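Local coordinates for bifunctional GH43-CE protein (Bacteroides eggerthii, PDB 6MLY) that joins a GH43 glycoside hydrolase, probably acting as a xylan 1,4-beta-xylosidase, to a carbohydrate esterase in one polypeptide, at residues V442-E447 with Y458-D464; T380-D386 with D504-I510. Residues are numbered along the deposited sequence.

Contact 1: residues V442-E447 with Y458-D464; sequences VYFKAE and YFYYSLD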
# COMPACT_ATOMS: atom_id res chain seq x y z
N VAL A 442 5.06 -0.15 21.83
CA VAL A 442 4.60 -0.89 20.66
C VAL A 442 5.30 -0.31 19.42
O VAL A 442 5.66 0.88 19.38
CB VAL A 442 3.06 -0.82 20.54
CG1 VAL A 442 2.57 0.60 20.33
CG2 VAL A 442 2.53 -1.73 19.44
N TYR A 443 5.49 -1.16 18.41
CA TYR A 443 6.18 -0.81 17.17
C TYR A 443 5.21 -0.98 16.00
O TYR A 443 4.24 -1.74 16.10
CB TYR A 443 7.43 -1.68 17.01
CG TYR A 443 8.49 -1.50 18.08
CD1 TYR A 443 8.38 -2.13 19.31
CD2 TYR A 443 9.60 -0.70 17.86
CE1 TYR A 443 9.34 -1.97 20.29
CE2 TYR A 443 10.57 -0.53 18.83
CZ TYR A 443 10.44 -1.17 20.05
OH TYR A 443 11.40 -1.00 21.01
N PHE A 444 5.46 -0.25 14.91
CA PHE A 444 4.68 -0.35 13.67
C PHE A 444 5.60 -0.17 12.46
O PHE A 444 6.64 0.48 12.54
CB PHE A 444 3.55 0.69 13.62
CG PHE A 444 2.49 0.52 14.68
CD1 PHE A 444 1.58 -0.53 14.61
CD2 PHE A 444 2.40 1.40 15.74
CE1 PHE A 444 0.61 -0.68 15.58
CE2 PHE A 444 1.42 1.24 16.71
CZ PHE A 444 0.52 0.20 16.63
N LYS A 445 5.17 -0.75 11.33
CA LYS A 445 5.89 -0.73 10.06
C LYS A 445 4.85 -0.65 8.94
O LYS A 445 3.76 -1.20 9.05
CB LYS A 445 6.78 -1.98 9.95
CG LYS A 445 7.65 -2.09 8.70
CD LYS A 445 8.90 -2.95 8.88
CE LYS A 445 8.61 -4.43 8.98
NZ LYS A 445 9.85 -5.24 9.07
N ALA A 446 5.20 0.07 7.87
CA ALA A 446 4.36 0.20 6.69
C ALA A 446 5.24 0.08 5.44
O ALA A 446 6.14 0.89 5.27
CB ALA A 446 3.62 1.51 6.73
N GLU A 447 4.99 -0.94 4.62
CA GLU A 447 5.75 -1.21 3.41
C GLU A 447 4.97 -0.68 2.20
O GLU A 447 3.75 -0.56 2.24
CB GLU A 447 6.00 -2.71 3.23
CG GLU A 447 6.82 -3.34 4.35
CD GLU A 447 7.36 -4.72 4.03
OE1 GLU A 447 6.54 -5.63 3.78
OE2 GLU A 447 8.60 -4.88 4.02
N TYR A 458 1.57 -2.87 2.75
CA TYR A 458 1.49 -3.88 3.81
C TYR A 458 1.79 -3.23 5.16
O TYR A 458 2.79 -2.52 5.29
CB TYR A 458 2.48 -5.03 3.56
CG TYR A 458 2.56 -5.53 2.14
CD1 TYR A 458 1.44 -5.95 1.45
CD2 TYR A 458 3.79 -5.60 1.49
CE1 TYR A 458 1.52 -6.42 0.14
CE2 TYR A 458 3.89 -6.07 0.19
CZ TYR A 458 2.76 -6.47 -0.49
OH TYR A 458 2.87 -6.92 -1.78
N PHE A 459 0.94 -3.49 6.16
CA PHE A 459 1.14 -3.01 7.52
C PHE A 459 1.52 -4.17 8.44
O PHE A 459 1.05 -5.30 8.26
CB PHE A 459 -0.13 -2.32 8.04
CG PHE A 459 -0.53 -1.10 7.25
CD1 PHE A 459 -1.39 -1.21 6.17
CD2 PHE A 459 -0.04 0.15 7.58
CE1 PHE A 459 -1.76 -0.08 5.44
CE2 PHE A 459 -0.40 1.28 6.85
CZ PHE A 459 -1.26 1.16 5.78
N TYR A 460 2.37 -3.87 9.43
CA TYR A 460 2.78 -4.79 10.48
C TYR A 460 2.73 -4.07 11.83
O TYR A 460 2.73 -2.83 11.87
CB TYR A 460 4.21 -5.30 10.27
CG TYR A 460 4.52 -5.93 8.93
CD1 TYR A 460 4.84 -7.28 8.84
CD2 TYR A 460 4.57 -5.17 7.77
CE1 TYR A 460 5.16 -7.86 7.62
CE2 TYR A 460 4.89 -5.75 6.55
CZ TYR A 460 5.19 -7.09 6.47
OH TYR A 460 5.50 -7.66 5.27
N TYR A 461 2.70 -4.86 12.92
CA TYR A 461 2.98 -4.36 14.27
C TYR A 461 4.11 -5.19 14.87
O TYR A 461 4.60 -6.11 14.24
CB TYR A 461 1.71 -4.35 15.12
CG TYR A 461 1.28 -5.69 15.68
CD1 TYR A 461 1.79 -6.16 16.88
CD2 TYR A 461 0.33 -6.47 15.03
CE1 TYR A 461 1.40 -7.38 17.40
CE2 TYR A 461 -0.08 -7.69 15.54
CZ TYR A 461 0.46 -8.15 16.74
OH TYR A 461 0.07 -9.35 17.25
N SER A 462 4.54 -4.82 16.08
CA SER A 462 5.60 -5.52 16.79
C SER A 462 5.67 -5.04 18.25
O SER A 462 5.41 -3.87 18.52
CB SER A 462 6.92 -5.37 16.07
OG SER A 462 8.00 -5.87 16.85
N LEU A 463 6.02 -5.95 19.17
CA LEU A 463 6.13 -5.68 20.61
C LEU A 463 7.61 -5.60 21.02
O LEU A 463 7.92 -5.48 22.20
CB LEU A 463 5.42 -6.80 21.38
CG LEU A 463 4.02 -7.17 20.89
CD1 LEU A 463 3.37 -8.18 21.83
CD2 LEU A 463 3.13 -5.94 20.76
N ASP A 464 8.49 -5.62 20.01
CA ASP A 464 9.89 -6.03 20.14
C ASP A 464 10.69 -5.26 19.07
O ASP A 464 10.12 -4.71 18.13
CB ASP A 464 9.95 -7.55 20.01
CG ASP A 464 11.32 -8.20 20.05
OD1 ASP A 464 12.31 -7.54 19.67
OD2 ASP A 464 11.38 -9.39 20.44
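The side-chain hydrogen bond from Y460 OH to E447 OE1 is short, at 2.7 Å. It ties the two strands of an antiparallel beta hairpin in the concanavalin A-like domain. The other carboxylate oxygen of E447 bonds to S515. E447 N donates to Y458 O at 2.8 Å, nearly straight. K445 and Y460 exchange two bonds: Y460 N to K445 O is 3.0 Å and K445 N to Y460 O is 3.3 Å. Y443 N reaches S462 O at 2.7 Å, while the return bond, S462 N to Y443 O at 3.1 Å, is weak. F444–Y461 and A446–F459 are non-hydrogen-bonded pairs.

Y443, K445, E447, Y458, Y460 and S462 point to one face of the sheet. K445 CE lies over the Y460 ring, but the long cation-pi contact is weak at most. F444, A446, F459 and Y461 point to the other face, where F444 and Y461 pack on I419 and F459 on M421 of strand 418-423. F444 CE1 meets Y461 CB at 3.9 Å, and A446 CB meets F459 CD2 at 4.0 Å. At the strand end, S462 OG bonds to D464 O at 2.7 Å, and D464 O sits over one face of the Y443 ring, 3.3 Å from Y443 CD1.

Contact 2: residues T380-D386 with D504-I510; sequences TGSVSMD and DFDYFKI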
# COMPACT_ATOMS: atom_id res chain seq x y z
N THR A 380 9.87 1.46 3.06
CA THR A 380 9.36 0.97 4.30
C THR A 380 9.59 2.04 5.37
O THR A 380 10.72 2.43 5.61
CB THR A 380 10.02 -0.37 4.64
OG1 THR A 380 9.63 -1.31 3.63
CG2 THR A 380 9.65 -0.90 6.02
N GLY A 381 8.49 2.51 5.98
CA GLY A 381 8.53 3.37 7.17
C GLY A 381 8.34 2.56 8.44
O GLY A 381 7.84 1.44 8.38
N SER A 382 8.74 3.13 9.58
CA SER A 382 8.66 2.47 10.89
C SER A 382 8.52 3.50 12.02
O SER A 382 8.90 4.67 11.85
CB SER A 382 9.86 1.60 11.13
OG SER A 382 9.97 0.61 10.13
N VAL A 383 8.01 3.05 13.17
CA VAL A 383 7.91 3.87 14.38
C VAL A 383 8.09 2.98 15.62
O VAL A 383 7.98 1.76 15.54
CB VAL A 383 6.57 4.62 14.44
CG1 VAL A 383 6.59 5.90 13.61
CG2 VAL A 383 5.41 3.75 14.02
N SER A 384 8.40 3.63 16.74
CA SER A 384 8.27 3.09 18.09
C SER A 384 7.43 4.07 18.90
O SER A 384 7.71 5.27 18.89
CB SER A 384 9.62 2.86 18.74
OG SER A 384 9.48 2.56 20.13
N MET A 385 6.40 3.55 19.58
CA MET A 385 5.43 4.37 20.27
C MET A 385 5.46 4.06 21.77
O MET A 385 6.22 3.21 22.22
CB MET A 385 4.02 4.13 19.71
CG MET A 385 3.26 5.42 19.41
SD MET A 385 2.01 5.27 18.11
CE MET A 385 3.04 4.72 16.76
N ASP A 386 4.65 4.82 22.53
CA ASP A 386 4.42 4.61 23.96
C ASP A 386 3.01 5.14 24.28
O ASP A 386 2.76 6.36 24.19
CB ASP A 386 5.50 5.28 24.81
CG ASP A 386 5.57 4.78 26.25
OD1 ASP A 386 4.50 4.46 26.81
OD2 ASP A 386 6.69 4.73 26.80
N ASP A 504 3.61 9.15 22.75
CA ASP A 504 5.01 9.45 22.50
C ASP A 504 5.46 8.64 21.28
O ASP A 504 4.96 7.56 21.05
CB ASP A 504 5.88 9.16 23.72
CG ASP A 504 5.39 9.82 25.00
OD1 ASP A 504 4.70 10.85 24.90
OD2 ASP A 504 5.70 9.27 26.09
N PHE A 505 6.39 9.21 20.50
CA PHE A 505 7.10 8.51 19.43
C PHE A 505 8.60 8.65 19.67
O PHE A 505 9.12 9.77 19.71
CB PHE A 505 6.76 9.10 18.06
CG PHE A 505 5.33 8.96 17.62
CD1 PHE A 505 4.97 8.05 16.64
CD2 PHE A 505 4.34 9.77 18.16
CE1 PHE A 505 3.65 7.94 16.22
CE2 PHE A 505 3.02 9.65 17.74
CZ PHE A 505 2.68 8.73 16.77
N ASP A 506 9.30 7.51 19.83
CA ASP A 506 10.74 7.51 20.10
C ASP A 506 11.49 7.93 18.82
O ASP A 506 12.43 8.72 18.89
CB ASP A 506 11.25 6.16 20.61
CG ASP A 506 12.69 6.18 21.10
OD1 ASP A 506 13.19 7.28 21.43
OD2 ASP A 506 13.31 5.10 21.13
N TYR A 507 11.06 7.38 17.68
CA TYR A 507 11.72 7.59 16.40
C TYR A 507 10.74 7.35 15.24
O TYR A 507 9.68 6.75 15.40
CB TYR A 507 12.95 6.68 16.27
CG TYR A 507 12.67 5.20 16.12
CD1 TYR A 507 12.37 4.65 14.88
CD2 TYR A 507 12.74 4.35 17.20
CE1 TYR A 507 12.13 3.30 14.73
CE2 TYR A 507 12.50 2.99 17.07
CZ TYR A 507 12.19 2.46 15.83
OH TYR A 507 11.94 1.12 15.71
N PHE A 508 11.12 7.88 14.07
CA PHE A 508 10.62 7.43 12.78
C PHE A 508 11.82 6.96 11.97
O PHE A 508 12.88 7.57 12.01
CB PHE A 508 9.85 8.54 12.06
CG PHE A 508 9.49 8.24 10.62
CD1 PHE A 508 8.28 7.65 10.29
CD2 PHE A 508 10.37 8.54 9.59
CE1 PHE A 508 7.96 7.36 8.98
CE2 PHE A 508 10.05 8.25 8.28
CZ PHE A 508 8.85 7.66 7.97
N LYS A 509 11.65 5.85 11.25
CA LYS A 509 12.73 5.25 10.48
C LYS A 509 12.19 4.93 9.09
O LYS A 509 11.08 4.42 8.97
CB LYS A 509 13.25 3.99 11.18
CG LYS A 509 14.76 3.79 11.13
CD LYS A 509 15.20 2.64 10.26
CE LYS A 509 15.00 1.30 10.92
NZ LYS A 509 15.73 0.23 10.19
N ILE A 510 12.97 5.27 8.06
CA ILE A 510 12.60 5.03 6.67
C ILE A 510 13.81 4.48 5.91
O ILE A 510 14.94 4.95 6.10
CB ILE A 510 12.04 6.31 6.01
CG1 ILE A 510 11.43 6.01 4.64
CG2 ILE A 510 13.10 7.40 5.93
CD1 ILE A 510 10.63 7.14 4.06
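Strand segments 380-386 and 504-510 run antiparallel, at 166° with axes 4.6 Å apart at closest approach. The register is interrupted by a beta bulge. D506 and Y507 both lie opposite S384, and D506 has helical backbone angles (-71/-43). D506 N donates to S384 O at 2.9 Å. On one side of the bulge, K509 N bonds to S382 O at 3.1 Å, with a weak return bond from S382 N to K509 O at 2.7 Å. On the other, D504 N bonds to D386 O at 3.3 Å, and D386 N gives a weak bond to D504 O at 3.1 Å. The extra residue lets F505 and F508 point to the same face, although three positions apart.

That face also carries V383, M385 and I510. M385 makes a Met-aromatic contact with F505: SD lies obliquely 4.2 Å from the ring centroid, and CG lies over the ring face in a CH-pi contact. V383 CG1 reaches F505 CD1 and F508 CD1, both at 4.1 Å. G381 has no side chain, and its CA approaches F508 CZ at 4.4 Å. On the opposite face, S384 CB touches Y507 CE2 at 3.3 Å. D386 hydrogen-bonds to S388 and forms a salt bridge to R348; D504 forms salt bridges to R348 and R353.

The apolar face meets strand 488-491 of the second sheet of the concanavalin A-like beta sandwich: V383, F505 and F508 pack on L491, and I510 on F489. Within its own sheet, the pair lies between strand 352-355, beside 502-511, and strand 441-449, beside 378-386.

In the fold
Both contacts belong to one antiparallel sheet of the concanavalin A-like domain, and their centres are 9 Å apart. Four neighbouring strands supply them, side by side as 502-511, 378-386, 441-449, 456-462; 502-511 comes last in the chain. Contact 2 brings together strands far apart in sequence. Contact 1 is a local hairpin, in the chain between the segments of contact 2. The middle strands join the contacts: probable hydrogen bonds link V442 O to M385 N (2.8 Å) and A446 O to G381 N (2.9 Å), and F444 packs on M385. Apolar side chains from both contacts meet the domain's second sheet, in the core of the beta sandwich. Both lie away from the sodium site.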